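Beta-d-glucoside glucohydrolase (Hypocrea jecorina, PDB 3ZZ1) probably hydrolyses terminal, non-reducing beta-D-glucosyl residues to release beta-D-glucose, a step in cellulose breakdown. Local coordinates at residues Asn238-Thr243 against Asn264-Ala270; Pro346-Val352 against Lys428-Phe434. One frame throughout, in Å; residues are numbered along the deposited sequence.

Contact 1 of 2, residues Asn238-Thr243 against Asn264-Ala270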
loop_
_atom_site.group_PDB
_atom_site.type_symbol
_atom_site.label_atom_id
_atom_site.label_comp_id
_atom_site.label_asym_id
_atom_site.label_seq_id
_atom_site.Cartn_x
_atom_site.Cartn_y
_atom_site.Cartn_z
ATOM N N ASN A 238 4.649 -2.526 -21.033
ATOM C CA ASN A 238 3.945 -2.967 -22.251
ATOM C C ASN A 238 2.417 -2.927 -22.091
ATOM O O ASN A 238 1.702 -3.784 -22.611
ATOM C CB ASN A 238 4.432 -4.349 -22.733
ATOM C CG ASN A 238 4.059 -4.633 -24.195
ATOM O OD1 ASN A 238 4.317 -3.823 -25.082
ATOM N ND2 ASN A 238 3.455 -5.794 -24.441
ATOM N N ALA A 239 1.932 -1.922 -21.362
ATOM C CA ALA A 239 0.496 -1.688 -21.193
ATOM C C ALA A 239 -0.081 -0.727 -22.252
ATOM O O ALA A 239 -1.263 -0.368 -22.198
ATOM C CB ALA A 239 0.209 -1.177 -19.782
ATOM N N GLN A 240 0.757 -0.317 -23.203
ATOM C CA GLN A 240 0.335 0.540 -24.315
ATOM C C GLN A 240 -0.157 -0.311 -25.489
ATOM O O GLN A 240 0.426 -1.355 -25.787
ATOM C CB GLN A 240 1.498 1.432 -24.760
ATOM C CG GLN A 240 1.131 2.545 -25.742
ATOM C CD GLN A 240 2.330 3.401 -26.113
ATOM O OE1 GLN A 240 3.476 2.990 -25.932
ATOM N NE2 GLN A 240 2.073 4.597 -26.627
ATOM N N HIS A 241 -1.218 0.136 -26.156
ATOM C CA HIS A 241 -1.802 -0.631 -27.259
ATOM C C HIS A 241 -1.824 0.094 -28.612
ATOM O O HIS A 241 -1.769 -0.557 -29.656
ATOM C CB HIS A 241 -3.194 -1.155 -26.878
ATOM C CG HIS A 241 -3.170 -2.147 -25.758
ATOM N ND1 HIS A 241 -3.130 -3.508 -25.968
ATOM C CD2 HIS A 241 -3.149 -1.973 -24.415
ATOM C CE1 HIS A 241 -3.091 -4.131 -24.804
ATOM N NE2 HIS A 241 -3.108 -3.222 -23.845
ATOM N N THR A 242 -1.892 1.424 -28.593
ATOM C CA THR A 242 -1.842 2.212 -29.832
ATOM C C THR A 242 -0.769 3.297 -29.805
ATOM O O THR A 242 -0.358 3.755 -28.739
ATOM C CB THR A 242 -3.178 2.930 -30.133
ATOM O OG1 THR A 242 -3.477 3.832 -29.057
ATOM C CG2 THR A 242 -4.326 1.934 -30.338
ATOM N N THR A 243 -0.352 3.725 -30.994
ATOM C CA THR A 243 0.516 4.885 -31.143
ATOM C C THR A 243 -0.267 6.179 -30.909
ATOM O O THR A 243 0.064 6.962 -30.017
ATOM C CB THR A 243 1.175 4.907 -32.537
ATOM O OG1 THR A 243 2.013 3.755 -32.679
ATOM C CG2 THR A 243 2.014 6.182 -32.736
ATOM N N ASN A 264 6.374 -4.260 -30.693
ATOM C CA ASN A 264 5.352 -3.330 -30.192
ATOM C C ASN A 264 5.959 -1.986 -29.754
ATOM O O ASN A 264 5.590 -1.431 -28.719
ATOM C CB ASN A 264 4.545 -3.989 -29.051
ATOM C CG ASN A 264 3.158 -3.382 -28.860
ATOM O OD1 ASN A 264 2.551 -2.870 -29.796
ATOM N ND2 ASN A 264 2.650 -3.455 -27.636
ATOM N N ARG A 265 6.908 -1.482 -30.543
ATOM C CA ARG A 265 7.479 -0.154 -30.320
ATOM C C ARG A 265 6.523 0.891 -30.896
ATOM O O ARG A 265 6.656 1.307 -32.050
ATOM C CB ARG A 265 8.882 -0.028 -30.936
ATOM C CG ARG A 265 9.649 1.222 -30.468
ATOM C CD ARG A 265 11.012 1.392 -31.141
ATOM N NE ARG A 265 11.980 0.367 -30.742
ATOM C CZ ARG A 265 12.755 0.431 -29.661
ATOM N NH1 ARG A 265 12.686 1.466 -28.834
ATOM N NH2 ARG A 265 13.599 -0.557 -29.395
ATOM N N LEU A 266 5.558 1.302 -30.073
ATOM C CA LEU A 266 4.447 2.137 -30.525
ATOM C C LEU A 266 4.780 3.616 -30.609
ATOM O O LEU A 266 4.180 4.344 -31.394
ATOM C CB LEU A 266 3.217 1.922 -29.645
ATOM C CG LEU A 266 2.551 0.553 -29.796
ATOM C CD1 LEU A 266 1.664 0.265 -28.598
ATOM C CD2 LEU A 266 1.768 0.443 -31.115
ATOM N N TRP A 267 5.722 4.060 -29.786
ATOM C CA TRP A 267 6.246 5.407 -29.914
ATOM C C TRP A 267 7.633 5.347 -30.559
ATOM O O TRP A 267 7.846 4.530 -31.457
ATOM C CB TRP A 267 6.197 6.144 -28.571
ATOM C CG TRP A 267 4.805 6.657 -28.245
ATOM C CD1 TRP A 267 3.661 6.467 -28.981
ATOM C CD2 TRP A 267 4.409 7.410 -27.089
ATOM N NE1 TRP A 267 2.595 7.072 -28.368
ATOM C CE2 TRP A 267 3.023 7.659 -27.207
ATOM C CE3 TRP A 267 5.096 7.912 -25.975
ATOM C CZ2 TRP A 267 2.307 8.373 -26.243
ATOM C CZ3 TRP A 267 4.383 8.627 -25.019
ATOM C CH2 TRP A 267 3.004 8.850 -25.159
ATOM N N GLY A 268 8.565 6.189 -30.131
ATOM C CA GLY A 268 9.850 6.290 -30.818
ATOM C C GLY A 268 9.626 6.706 -32.267
ATOM O O GLY A 268 8.925 7.686 -32.522
ATOM N N PRO A 269 10.189 5.945 -33.229
ATOM C CA PRO A 269 10.021 6.293 -34.645
ATOM C C PRO A 269 8.552 6.371 -35.070
ATOM O O PRO A 269 8.196 7.228 -35.882
ATOM C CB PRO A 269 10.741 5.155 -35.380
ATOM C CG PRO A 269 11.713 4.612 -34.379
ATOM C CD PRO A 269 10.994 4.720 -33.060
ATOM N N ALA A 270 7.709 5.500 -34.513
ATOM C CA ALA A 270 6.278 5.511 -34.814
ATOM C C ALA A 270 5.587 6.788 -34.324
ATOM O O ALA A 270 4.680 7.294 -34.992
ATOM C CB ALA A 270 5.596 4.273 -34.259
HETATM O O HOH W 1 5.762 -1.685 -25.916
HETATM O O HOH W 2 -0.340 -3.126 -29.836
#
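Polar loop-to-loop packing, wrapped round one leucine, joins Gln240 and Thr243 to Leu266 and Trp267 in the N-terminal TIM-barrel domain, in the loop after strand 232-235. Thr243 is held at both its hydroxyl and its carbonyl. With OG1 beside the backbone N and anti to the carbonyl carbon (chi1 -63°), its hydroxyl donates to Leu266 O at 2.6 Å, in the carbonyl plane on a lone pair. Its own carbonyl, also through an in-plane lone pair, accepts the indole N-H of Trp267, the residue after Leu266: Trp267 NE1 lies 3.0 Å from Thr243 O, which sits almost in the ring plane. The methyl CG2 of Thr243 lies beside Leu266 O and reaches toward Ala270 O, and the short Ala270 side chain allows the threonine to settle close. Over one face of the indole, near its rim, stands Gln240 NE2, 3.1 Å from Trp267 NE1; both are donors and do not bond. The glutamine amide stands nearly upright on the ring (83°), its OE1 bonded to Ser254 and its NE2 to Ser246. In this family 3 hydrolase domain, residues 238-243 lead on into helix 244-249. Replacing Trp267 by an alanine would remove the indole N-H and is likely to leave Thr243 O without that bond, and a gap beside the Gln240 amide. Leu266 suits its place by being wholly apolar: CD1 lies 3.7 Å from Gln240 CG and against the backbone of residues 240-242, the leucine and glutamine side chains running antiparallel alongside each other. Farther along, Asn264 ND2 donates to Asn238 OD1 at 3.1 Å, the two amide planes almost perpendicular (87°), while one water bridges Asn238 OD1 to Asn264 O and another His241 O to Asn264 OD1.

Contact 2 of 2, residues Pro346-Val352 against Lys428-Phe434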
loop_
_atom_site.group_PDB
_atom_site.type_symbol
_atom_site.label_atom_id
_atom_site.label_comp_id
_atom_site.label_asym_id
_atom_site.label_seq_id
_atom_site.Cartn_x
_atom_site.Cartn_y
_atom_site.Cartn_z
ATOM N N PRO A 346 9.394 -19.050 30.600
ATOM C CA PRO A 346 9.021 -20.462 30.531
ATOM C C PRO A 346 10.268 -21.351 30.495
ATOM O O PRO A 346 11.322 -20.910 30.026
ATOM C CB PRO A 346 8.247 -20.550 29.216
ATOM C CG PRO A 346 8.827 -19.468 28.365
ATOM C CD PRO A 346 9.240 -18.370 29.296
ATOM N N ALA A 347 10.159 -22.575 31.007
ATOM C CA ALA A 347 11.297 -23.503 31.016
ATOM C C ALA A 347 11.615 -24.013 29.609
ATOM O O ALA A 347 12.782 -24.249 29.276
ATOM C CB ALA A 347 11.043 -24.671 31.973
ATOM N N SER A 348 10.576 -24.164 28.786
ATOM C CA SER A 348 10.736 -24.689 27.434
ATOM C C SER A 348 9.784 -24.065 26.408
ATOM O O SER A 348 8.637 -23.729 26.718
ATOM C CB SER A 348 10.590 -26.215 27.433
ATOM O OG SER A 348 9.309 -26.599 27.897
ATOM N N ILE A 349 10.285 -23.919 25.185
ATOM C CA ILE A 349 9.507 -23.409 24.059
ATOM C C ILE A 349 9.669 -24.357 22.875
ATOM O O ILE A 349 10.788 -24.750 22.544
ATOM C CB ILE A 349 9.967 -21.980 23.642
ATOM C CG1 ILE A 349 9.533 -20.945 24.687
ATOM C CG2 ILE A 349 9.410 -21.601 22.263
ATOM C CD1 ILE A 349 10.095 -19.540 24.468
ATOM N N ALA A 350 8.555 -24.727 22.247
ATOM C CA ALA A 350 8.599 -25.397 20.951
ATOM C C ALA A 350 8.364 -24.386 19.824
ATOM O O ALA A 350 7.466 -23.545 19.902
ATOM C CB ALA A 350 7.580 -26.517 20.884
ATOM N N VAL A 351 9.189 -24.470 18.786
ATOM C CA VAL A 351 9.041 -23.636 17.603
ATOM C C VAL A 351 8.776 -24.580 16.439
ATOM O O VAL A 351 9.569 -25.479 16.167
ATOM C CB VAL A 351 10.295 -22.750 17.359
ATOM C CG1 VAL A 351 10.174 -21.980 16.054
ATOM C CG2 VAL A 351 10.496 -21.775 18.522
ATOM N N VAL A 352 7.644 -24.382 15.772
ATOM C CA VAL A 352 7.141 -25.352 14.801
ATOM C C VAL A 352 6.712 -24.670 13.506
ATOM O O VAL A 352 5.974 -23.680 13.528
ATOM C CB VAL A 352 5.956 -26.168 15.390
ATOM C CG1 VAL A 352 5.340 -27.091 14.339
ATOM C CG2 VAL A 352 6.398 -26.974 16.611
ATOM N N LYS A 428 6.022 -29.318 26.435
ATOM C CA LYS A 428 6.577 -27.962 26.526
ATOM C C LYS A 428 5.593 -26.973 27.149
ATOM O O LYS A 428 4.375 -27.159 27.066
ATOM C CB LYS A 428 7.054 -27.454 25.155
ATOM C CG LYS A 428 7.896 -28.441 24.340
ATOM C CD LYS A 428 9.115 -28.969 25.109
ATOM C CE LYS A 428 9.953 -29.916 24.256
ATOM N NZ LYS A 428 9.178 -31.108 23.806
ATOM N N ASP A 429 6.129 -25.928 27.778
ATOM C CA ASP A 429 5.310 -24.901 28.422
ATOM C C ASP A 429 4.445 -24.154 27.415
ATOM O O ASP A 429 3.247 -23.979 27.639
ATOM C CB ASP A 429 6.183 -23.926 29.216
ATOM C CG ASP A 429 6.896 -24.600 30.372
ATOM O OD1 ASP A 429 6.211 -25.154 31.252
ATOM O OD2 ASP A 429 8.139 -24.583 30.405
ATOM N N VAL A 430 5.062 -23.712 26.318
ATOM C CA VAL A 430 4.337 -23.116 25.195
ATOM C C VAL A 430 4.858 -23.651 23.862
ATOM O O VAL A 430 6.000 -24.106 23.762
ATOM C CB VAL A 430 4.391 -21.558 25.180
ATOM C CG1 VAL A 430 3.743 -20.967 26.435
ATOM C CG2 VAL A 430 5.824 -21.054 25.018
ATOM N N ALA A 431 4.001 -23.596 22.850
ATOM C CA ALA A 431 4.362 -23.988 21.500
ATOM C C ALA A 431 3.981 -22.870 20.545
ATOM O O ALA A 431 2.829 -22.430 20.526
ATOM C CB ALA A 431 3.661 -25.284 21.119
ATOM N N ILE A 432 4.958 -22.410 19.765
ATOM C CA ILE A 432 4.746 -21.327 18.808
ATOM C C ILE A 432 4.756 -21.901 17.392
ATOM O O ILE A 432 5.790 -22.383 16.927
ATOM C CB ILE A 432 5.812 -20.199 18.950
ATOM C CG1 ILE A 432 6.013 -19.814 20.425
ATOM C CG2 ILE A 432 5.406 -18.985 18.130
ATOM C CD1 ILE A 432 7.209 -18.883 20.695
ATOM N N VAL A 433 3.602 -21.846 16.723
ATOM C CA VAL A 433 3.437 -22.424 15.382
ATOM C C VAL A 433 3.419 -21.333 14.313
ATOM O O VAL A 433 2.723 -20.319 14.451
ATOM C CB VAL A 433 2.154 -23.290 15.273
ATOM C CG1 VAL A 433 2.138 -24.086 13.966
ATOM C CG2 VAL A 433 2.050 -24.241 16.439
ATOM N N PHE A 434 4.182 -21.556 13.246
ATOM C CA PHE A 434 4.361 -20.569 12.185
ATOM C C PHE A 434 3.696 -20.992 10.889
ATOM O O PHE A 434 4.052 -22.014 10.292
ATOM C CB PHE A 434 5.847 -20.284 11.958
ATOM C CG PHE A 434 6.480 -19.498 13.065
ATOM C CD1 PHE A 434 6.914 -20.126 14.226
ATOM C CD2 PHE A 434 6.619 -18.121 12.962
ATOM C CE1 PHE A 434 7.489 -19.397 15.259
ATOM C CE2 PHE A 434 7.194 -17.393 13.989
ATOM C CZ PHE A 434 7.628 -18.033 15.140
HETATM O O HOH W 3 9.500 -27.633 30.365
#
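Ile349 and Val430 project together from one face of a parallel strand pair, Ile349 CG1 resting 3.7 Å from Val430 CG2. The other branch of the isoleucine, CG2, reaches forward to Ile432 CD1 at 3.8 Å, so Ile349 fills the hollow between two neighbours of strand 430-437. Farther on, Val351 packs against one residue, Phe434: Val351 CG1, placed anti to the backbone N (chi1 175°), meets Phe434 CE1 at 3.8 Å, and Ile399 of helix 395-404 packs against both residues. On the opposite face the alanine pair makes a shallow spot, with Val352 and Val433 rising beyond it. Ala350 CB and Ala431 CB stand 4.1 Å apart, low enough for a helix to lie close, and Val469 of helix 462-472 touches Ala431, Val433 and Val352. This is the parallel core of the alpha/beta sandwich of the family 3 C-terminal domain, these two strand segments inclined by 16°. Ala350 and Val352 each donate to one carbonyl and accept from the N-H two residues on, as in Ile432 N to Ala350 O at 2.8 Å. At the N-terminal end of the pair, small Ser348 and acidic Asp429 exchange bonds: Ser348 N donates to Asp429 OD2 at 3.0 Å on its anti lone pair, and Asp429 N to Ser348 OG at 3.3 Å. Lys428 lays its CG 4.0 Å from Ala350 CB and then bends away, its NZ bonding to Arg426 O and Ala424 O.

Read from the N terminus, contact 1 comes first: it closes a loop of 20 residues, holding helix 244-249, so that the chain after strand 232-235 is drawn against the start of helix 269-276. Helix 282-298 follows, then strand 332-336 and contact 2, which brings residues 346-352 and 428-434 together over 75 intervening residues. Those carry helix 395-404, edge strand 409-413 and helix 418-425, and in the sheet strand 348-352 lies between 409-413 and 430-437. The loops follow in series and neither nest nor cross. Their centres lie about 58 Å apart, on opposite sides of the chain's centre, each within its own family domain.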